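Long-range contacts in Lmo2119 protein (Listeria monocytogenes serovar 1/2a, PDB 5HQH), which is of unknown function, this fragment being a YbbR-like domain of a longer protein that probably carries an N-terminal signal sequence: residues 10-16 and 35-41; 55-61 and 72-78. All coordinates share one frame; numbering follows the deposited sequence.

Contact 1: residues 10-16 and 35-41; sequences SEVIENV and TVTVTLS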
loop_
_atom_site.group_PDB
_atom_site.type_symbol
_atom_site.label_atom_id
_atom_site.label_comp_id
_atom_site.label_asym_id
_atom_site.label_seq_id
_atom_site.Cartn_x
_atom_site.Cartn_y
_atom_site.Cartn_z
ATOM N N SER A 10 -19.070 1.851 7.761
ATOM C CA SER A 10 -17.749 1.189 7.790
ATOM C C SER A 10 -17.745 -0.077 6.941
ATOM O O SER A 10 -18.701 -0.864 6.970
ATOM C CB SER A 10 -17.319 0.850 9.228
ATOM O OG SER A 10 -16.108 0.080 9.265
ATOM N N GLU A 11 -16.649 -0.281 6.204
ATOM C CA GLU A 11 -16.484 -1.445 5.340
ATOM C C GLU A 11 -15.063 -1.970 5.473
ATOM O O GLU A 11 -14.114 -1.199 5.506
ATOM C CB GLU A 11 -16.733 -1.072 3.879
ATOM C CG GLU A 11 -18.172 -0.760 3.516
ATOM C CD GLU A 11 -19.072 -1.978 3.491
ATOM O OE1 GLU A 11 -18.556 -3.103 3.433
ATOM O OE2 GLU A 11 -20.303 -1.808 3.470
ATOM N N VAL A 12 -14.934 -3.289 5.578
ATOM C CA VAL A 12 -13.643 -3.968 5.574
ATOM C C VAL A 12 -13.548 -4.599 4.188
ATOM O O VAL A 12 -14.383 -5.398 3.807
ATOM C CB VAL A 12 -13.541 -5.029 6.691
ATOM C CG1 VAL A 12 -12.202 -5.734 6.611
ATOM C CG2 VAL A 12 -13.736 -4.384 8.058
ATOM N N ILE A 13 -12.544 -4.187 3.437
ATOM C CA ILE A 13 -12.389 -4.609 2.050
ATOM C C ILE A 13 -11.161 -5.514 1.966
ATOM O O ILE A 13 -10.047 -5.084 2.289
ATOM C CB ILE A 13 -12.242 -3.367 1.137
ATOM C CG1 ILE A 13 -13.474 -2.450 1.312
ATOM C CG2 ILE A 13 -12.069 -3.771 -0.321
ATOM C CD1 ILE A 13 -13.388 -1.181 0.545
ATOM N N GLU A 14 -11.392 -6.730 1.509
ATOM C CA GLU A 14 -10.333 -7.720 1.407
ATOM C C GLU A 14 -9.680 -7.697 0.015
ATOM O O GLU A 14 -10.241 -7.217 -0.967
ATOM C CB GLU A 14 -10.894 -9.108 1.690
ATOM C CG GLU A 14 -11.376 -9.248 3.121
ATOM C CD GLU A 14 -12.051 -10.569 3.388
ATOM O OE1 GLU A 14 -11.482 -11.623 3.066
ATOM O OE2 GLU A 14 -13.157 -10.549 3.952
ATOM N N ASN A 15 -8.457 -8.201 -0.028
ATOM C CA ASN A 15 -7.745 -8.432 -1.276
ATOM C C ASN A 15 -7.481 -7.185 -2.090
ATOM O O ASN A 15 -7.610 -7.190 -3.301
ATOM C CB ASN A 15 -8.456 -9.520 -2.075
ATOM C CG ASN A 15 -8.620 -10.801 -1.283
ATOM O OD1 ASN A 15 -7.660 -11.290 -0.682
ATOM N ND2 ASN A 15 -9.810 -11.335 -1.266
ATOM N N VAL A 16 -7.134 -6.113 -1.396
ATOM C CA VAL A 16 -6.826 -4.847 -2.047
ATOM C C VAL A 16 -5.344 -4.883 -2.487
ATOM O O VAL A 16 -4.467 -5.174 -1.678
ATOM C CB VAL A 16 -7.026 -3.690 -1.080
ATOM C CG1 VAL A 16 -6.565 -2.416 -1.700
ATOM C CG2 VAL A 16 -8.465 -3.588 -0.668
ATOM N N THR A 35 -1.547 -8.333 -1.770
ATOM C CA THR A 35 -2.838 -7.753 -1.335
ATOM C C THR A 35 -2.894 -7.597 0.167
ATOM O O THR A 35 -2.191 -8.310 0.921
ATOM C CB THR A 35 -4.075 -8.559 -1.771
ATOM O OG1 THR A 35 -4.164 -9.780 -1.004
ATOM C CG2 THR A 35 -4.086 -8.819 -3.241
ATOM N N VAL A 36 -3.777 -6.698 0.618
ATOM C CA VAL A 36 -4.001 -6.404 2.016
ATOM C C VAL A 36 -5.479 -6.175 2.273
ATOM O O VAL A 36 -6.314 -6.119 1.341
ATOM C CB VAL A 36 -3.170 -5.180 2.475
ATOM C CG1 VAL A 36 -1.708 -5.469 2.317
ATOM C CG2 VAL A 36 -3.554 -3.932 1.684
ATOM N N THR A 37 -5.814 -6.003 3.538
ATOM C CA THR A 37 -7.182 -5.682 3.929
ATOM C C THR A 37 -7.270 -4.218 4.334
ATOM O O THR A 37 -6.491 -3.750 5.160
ATOM C CB THR A 37 -7.632 -6.559 5.117
ATOM O OG1 THR A 37 -7.507 -7.934 4.752
ATOM C CG2 THR A 37 -9.045 -6.277 5.540
ATOM N N VAL A 38 -8.248 -3.491 3.790
ATOM C CA VAL A 38 -8.401 -2.072 4.094
ATOM C C VAL A 38 -9.710 -1.818 4.782
ATOM O O VAL A 38 -10.741 -2.340 4.349
ATOM C CB VAL A 38 -8.354 -1.213 2.796
ATOM C CG1 VAL A 38 -8.575 0.260 3.091
ATOM C CG2 VAL A 38 -7.008 -1.382 2.116
ATOM N N THR A 39 -9.682 -1.072 5.886
ATOM C CA THR A 39 -10.896 -0.698 6.587
ATOM C C THR A 39 -11.144 0.795 6.380
ATOM O O THR A 39 -10.247 1.612 6.578
ATOM C CB THR A 39 -10.790 -0.976 8.099
ATOM O OG1 THR A 39 -10.507 -2.352 8.299
ATOM C CG2 THR A 39 -12.082 -0.617 8.808
ATOM N N LEU A 40 -12.358 1.118 5.948
ATOM C CA LEU A 40 -12.800 2.493 5.661
ATOM C C LEU A 40 -13.957 2.845 6.558
ATOM O O LEU A 40 -14.851 2.024 6.695
ATOM C CB LEU A 40 -13.337 2.589 4.234
ATOM C CG LEU A 40 -12.399 2.207 3.105
ATOM C CD1 LEU A 40 -13.125 2.336 1.773
ATOM C CD2 LEU A 40 -11.164 3.071 3.139
ATOM N N SER A 41 -13.963 4.056 7.116
ATOM C CA SER A 41 -15.122 4.521 7.886
ATOM C C SER A 41 -15.370 5.994 7.593
ATOM O O SER A 41 -14.435 6.762 7.345
ATOM C CB SER A 41 -14.940 4.264 9.366
ATOM O OG SER A 41 -13.942 5.073 9.893
HETATM O O HOH W 1 -7.468 -9.289 2.379
#
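Ile13 and Val38 form a hydrogen-bonded pair midway along segments 10-16 and 35-41, which pair antiparallel in the mixed sheet of this YbbR-like domain, the first broken by a G1 beta bulge. The axes of 10-14 and 35-41 come within 4.6 Å, nearly antiparallel at 167°. Ile13 N reaches Val38 O at 2.7 Å with an N-H...O angle of 172°, and Glu11 and Leu40 exchange a similar pair of bonds. At the bulge Asn15 and Val16 both face Val36: Asn15, with positive phi and psi, takes up the extra residue, and Val16 then resumes the pairing through N and O. The register thus slips by one between Ile13 and Val16.

The inward face, with Ile13, Val16, Val36, Val38 and Leu40, is a row of methyl bumps. The CD1 methyl of Ile13 extends to Leu40 CD1, 3.7 Å away, in an oblique crossing. Val16 and Val38 meet at about a right angle: Val38 CG2 lodges against the fork of Val16, 3.9 Å from its CB and close to both methyls. Phe56 lies against Ile13, Val16 and Leu40, while helix 44-53 approaches Leu40 through Ala50. Glu11 starts on this face, but its carboxylate leads away to Lys51 and Gln48 of that helix.

Across the outer face Val12 sits in the hollow between Thr37 and Thr39. Its CG2 touches Thr39 OG1 at 3.8 Å. Val12 CG1, anti to the backbone N (chi1 178°), is directed the other way and lies 3.4 Å from Thr37 CG2, tighter than usual van der Waals contact. Thr37 turns its hydroxyl toward the bulge, where one water 2.7 Å from Thr37 OG1 accepts the N-H of Asn15 at 2.8 Å.

Contact 2: residues 55-61 and 72-78; sequences DFTVYAD and VKLQVKD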
loop_
_atom_site.group_PDB
_atom_site.type_symbol
_atom_site.label_atom_id
_atom_site.label_comp_id
_atom_site.label_asym_id
_atom_site.label_seq_id
_atom_site.Cartn_x
_atom_site.Cartn_y
_atom_site.Cartn_z
ATOM N N ASP A 55 -11.238 2.955 -5.927
ATOM C CA ASP A 55 -10.359 3.879 -6.640
ATOM C C ASP A 55 -9.277 4.513 -5.764
ATOM O O ASP A 55 -8.478 5.340 -6.243
ATOM C CB ASP A 55 -11.154 4.910 -7.468
ATOM C CG ASP A 55 -12.141 5.714 -6.670
ATOM O OD1 ASP A 55 -12.520 5.357 -5.534
ATOM O OD2 ASP A 55 -12.616 6.716 -7.213
ATOM N N PHE A 56 -9.238 4.126 -4.496
ATOM C CA PHE A 56 -8.118 4.511 -3.615
ATOM C C PHE A 56 -6.961 3.582 -3.936
ATOM O O PHE A 56 -7.141 2.524 -4.554
ATOM C CB PHE A 56 -8.492 4.422 -2.158
ATOM C CG PHE A 56 -9.069 3.082 -1.748
ATOM C CD1 PHE A 56 -8.232 2.065 -1.319
ATOM C CD2 PHE A 56 -10.445 2.823 -1.799
ATOM C CE1 PHE A 56 -8.748 0.827 -0.988
ATOM C CE2 PHE A 56 -10.954 1.594 -1.472
ATOM C CZ PHE A 56 -10.096 0.587 -1.034
ATOM N N THR A 57 -5.769 3.989 -3.521
ATOM C CA THR A 57 -4.532 3.274 -3.846
ATOM C C THR A 57 -3.715 3.044 -2.613
ATOM O O THR A 57 -3.341 4.003 -1.958
ATOM C CB THR A 57 -3.691 4.122 -4.810
ATOM O OG1 THR A 57 -4.472 4.405 -5.997
ATOM C CG2 THR A 57 -2.398 3.435 -5.163
ATOM N N VAL A 58 -3.454 1.768 -2.272
ATOM C CA VAL A 58 -2.570 1.407 -1.170
ATOM C C VAL A 58 -1.183 1.220 -1.769
ATOM O O VAL A 58 -1.050 0.593 -2.816
ATOM C CB VAL A 58 -2.997 0.098 -0.488
ATOM C CG1 VAL A 58 -2.052 -0.238 0.657
ATOM C CG2 VAL A 58 -4.425 0.209 0.017
ATOM N N TYR A 59 -0.181 1.815 -1.130
ATOM C CA TYR A 59 1.162 1.759 -1.667
ATOM C C TYR A 59 2.255 1.704 -0.618
ATOM O O TYR A 59 2.115 2.203 0.497
ATOM C CB TYR A 59 1.415 2.943 -2.596
ATOM C CG TYR A 59 1.378 4.337 -1.970
ATOM C CD1 TYR A 59 0.167 4.962 -1.722
ATOM C CD2 TYR A 59 2.546 5.067 -1.721
ATOM C CE1 TYR A 59 0.111 6.226 -1.193
ATOM C CE2 TYR A 59 2.481 6.356 -1.197
ATOM C CZ TYR A 59 1.258 6.935 -0.961
ATOM O OH TYR A 59 1.211 8.232 -0.475
ATOM N N ALA A 60 3.373 1.111 -1.045
ATOM C CA ALA A 60 4.637 1.118 -0.316
ATOM C C ALA A 60 5.556 2.030 -1.131
ATOM O O ALA A 60 5.895 1.719 -2.271
ATOM C CB ALA A 60 5.241 -0.289 -0.182
ATOM N N ASP A 61 5.993 3.136 -0.524
ATOM C CA ASP A 61 6.907 4.057 -1.205
ATOM C C ASP A 61 8.334 3.803 -0.753
ATOM O O ASP A 61 8.718 4.125 0.379
ATOM C CB ASP A 61 6.543 5.499 -0.950
ATOM C CG ASP A 61 7.303 6.449 -1.854
ATOM O OD1 ASP A 61 8.140 6.024 -2.673
ATOM O OD2 ASP A 61 7.066 7.663 -1.792
ATOM N N VAL A 72 8.551 -1.063 5.965
ATOM C CA VAL A 72 7.863 0.094 5.367
ATOM C C VAL A 72 6.402 0.131 5.767
ATOM O O VAL A 72 5.719 -0.884 5.741
ATOM C CB VAL A 72 8.012 0.117 3.819
ATOM C CG1 VAL A 72 7.395 -1.113 3.157
ATOM C CG2 VAL A 72 7.417 1.388 3.221
ATOM N N LYS A 73 5.926 1.314 6.173
ATOM C CA LYS A 73 4.508 1.486 6.486
ATOM C C LYS A 73 3.734 1.750 5.182
ATOM O O LYS A 73 4.119 2.577 4.371
ATOM C CB LYS A 73 4.285 2.686 7.424
ATOM C CG LYS A 73 2.825 2.876 7.829
ATOM C CD LYS A 73 2.640 4.000 8.822
ATOM C CE LYS A 73 1.178 4.333 9.010
ATOM N NZ LYS A 73 0.359 3.222 9.523
ATOM N N LEU A 74 2.621 1.047 5.020
ATOM C CA LEU A 74 1.753 1.212 3.857
ATOM C C LEU A 74 0.922 2.469 3.968
ATOM O O LEU A 74 0.438 2.835 5.021
ATOM C CB LEU A 74 0.869 -0.033 3.698
ATOM C CG LEU A 74 1.646 -1.347 3.480
ATOM C CD1 LEU A 74 0.662 -2.456 3.237
ATOM C CD2 LEU A 74 2.657 -1.237 2.338
ATOM N N GLN A 75 0.803 3.168 2.839
ATOM C CA GLN A 75 0.080 4.444 2.748
ATOM C C GLN A 75 -1.137 4.290 1.858
ATOM O O GLN A 75 -1.228 3.333 1.088
ATOM C CB GLN A 75 1.013 5.510 2.214
ATOM C CG GLN A 75 2.183 5.829 3.129
ATOM C CD GLN A 75 3.109 6.838 2.518
ATOM O OE1 GLN A 75 4.191 6.500 1.989
ATOM N NE2 GLN A 75 2.684 8.074 2.506
ATOM N N VAL A 76 -2.026 5.282 1.914
ATOM C CA VAL A 76 -3.228 5.300 1.083
ATOM C C VAL A 76 -3.380 6.683 0.469
ATOM O O VAL A 76 -3.248 7.722 1.147
ATOM C CB VAL A 76 -4.504 4.932 1.842
ATOM C CG1 VAL A 76 -5.685 4.822 0.873
ATOM C CG2 VAL A 76 -4.316 3.660 2.651
ATOM N N LYS A 77 -3.618 6.720 -0.840
ATOM C CA LYS A 77 -3.856 7.969 -1.562
ATOM C C LYS A 77 -5.052 7.782 -2.484
ATOM O O LYS A 77 -5.642 6.712 -2.555
ATOM C CB LYS A 77 -2.607 8.450 -2.312
ATOM C CG LYS A 77 -2.179 7.587 -3.493
ATOM C CD LYS A 77 -0.855 8.077 -4.072
ATOM C CE LYS A 77 -0.506 7.431 -5.414
ATOM N NZ LYS A 77 -1.328 7.969 -6.553
ATOM N N ASP A 78 -5.411 8.850 -3.156
ATOM C CA ASP A 78 -6.565 8.858 -4.075
ATOM C C ASP A 78 -7.855 8.482 -3.311
ATOM O O ASP A 78 -8.712 7.750 -3.808
ATOM C CB ASP A 78 -6.354 7.946 -5.290
ATOM C CG ASP A 78 -5.009 8.161 -5.973
ATOM O OD1 ASP A 78 -4.646 9.321 -6.160
ATOM O OD2 ASP A 78 -4.326 7.171 -6.277
HETATM O O HOH W 2 -11.240 6.403 -3.217
HETATM O O HOH W 3 -10.028 8.493 -6.221
HETATM O O HOH W 4 3.350 9.711 0.318
HETATM O O HOH W 5 5.329 3.787 2.246
HETATM O O HOH W 6 5.796 8.482 0.428
#
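Tyr59 lays one ring face over Gln75, whose CB stands 3.7 Å from the ring centroid and 20° off the normal, a CH-pi contact within the antiparallel beta hairpin of strands 57-61 and 68-77. A chi1 of 64° sets the ring between its own N and carbonyl carbon, swinging it across to the partner strand. Water links Tyr59 OH to Gln75 NE2, and two more waters bind Gln75 OE1. The Lys77 side chain runs at about a right angle to that of Tyr59, Lys77 CG 3.5 Å from Tyr59 CE1 in one of two conformers.

Beneath, paired backbone bonds join Tyr59 with Gln75 and Thr57 with Lys77; Gln75 N to Tyr59 O is nearly straight at 176°. Farther out, Tyr21 of strand 9-21 adds a second ring beside Tyr59. On the inward face Val58 and Val76 pack against strands 9-21 and 84-98 respectively.

Just past the end of strand 68-77, the anti lone pair of Asp78 OD2 accepts from Thr57 OG1 at 2.8 Å. In the same Lys77 conformer, NZ makes a salt bridge to the syn side of Asp78 OD2 (3.1 Å), somewhat out of the carboxylate plane. The Thr57 bond alone suits a carboxylate anion, and the cationic second donor, when in place, would probably stabilise it further.

Both strands of contact 1 come earlier in the chain than those of contact 2, with helix 44-53 lying between. Their centres are 12 Å apart within one mixed sheet, in which strands 9-21 and 57-61 run parallel as neighbours. They also touch directly: Val58 CG2 comes within 3.7 Å of Val38 CG2, and Leu74 CD1 packs on Val36 CG1 at 3.9 Å. Strand 84-98 pairs with both 35-42 and 68-77, giving a second connection. The inward faces of 10-16/35-41 and 55-61/72-78 therefore share one apolar interior, tying the two strand pairs together in this YbbR-like domain.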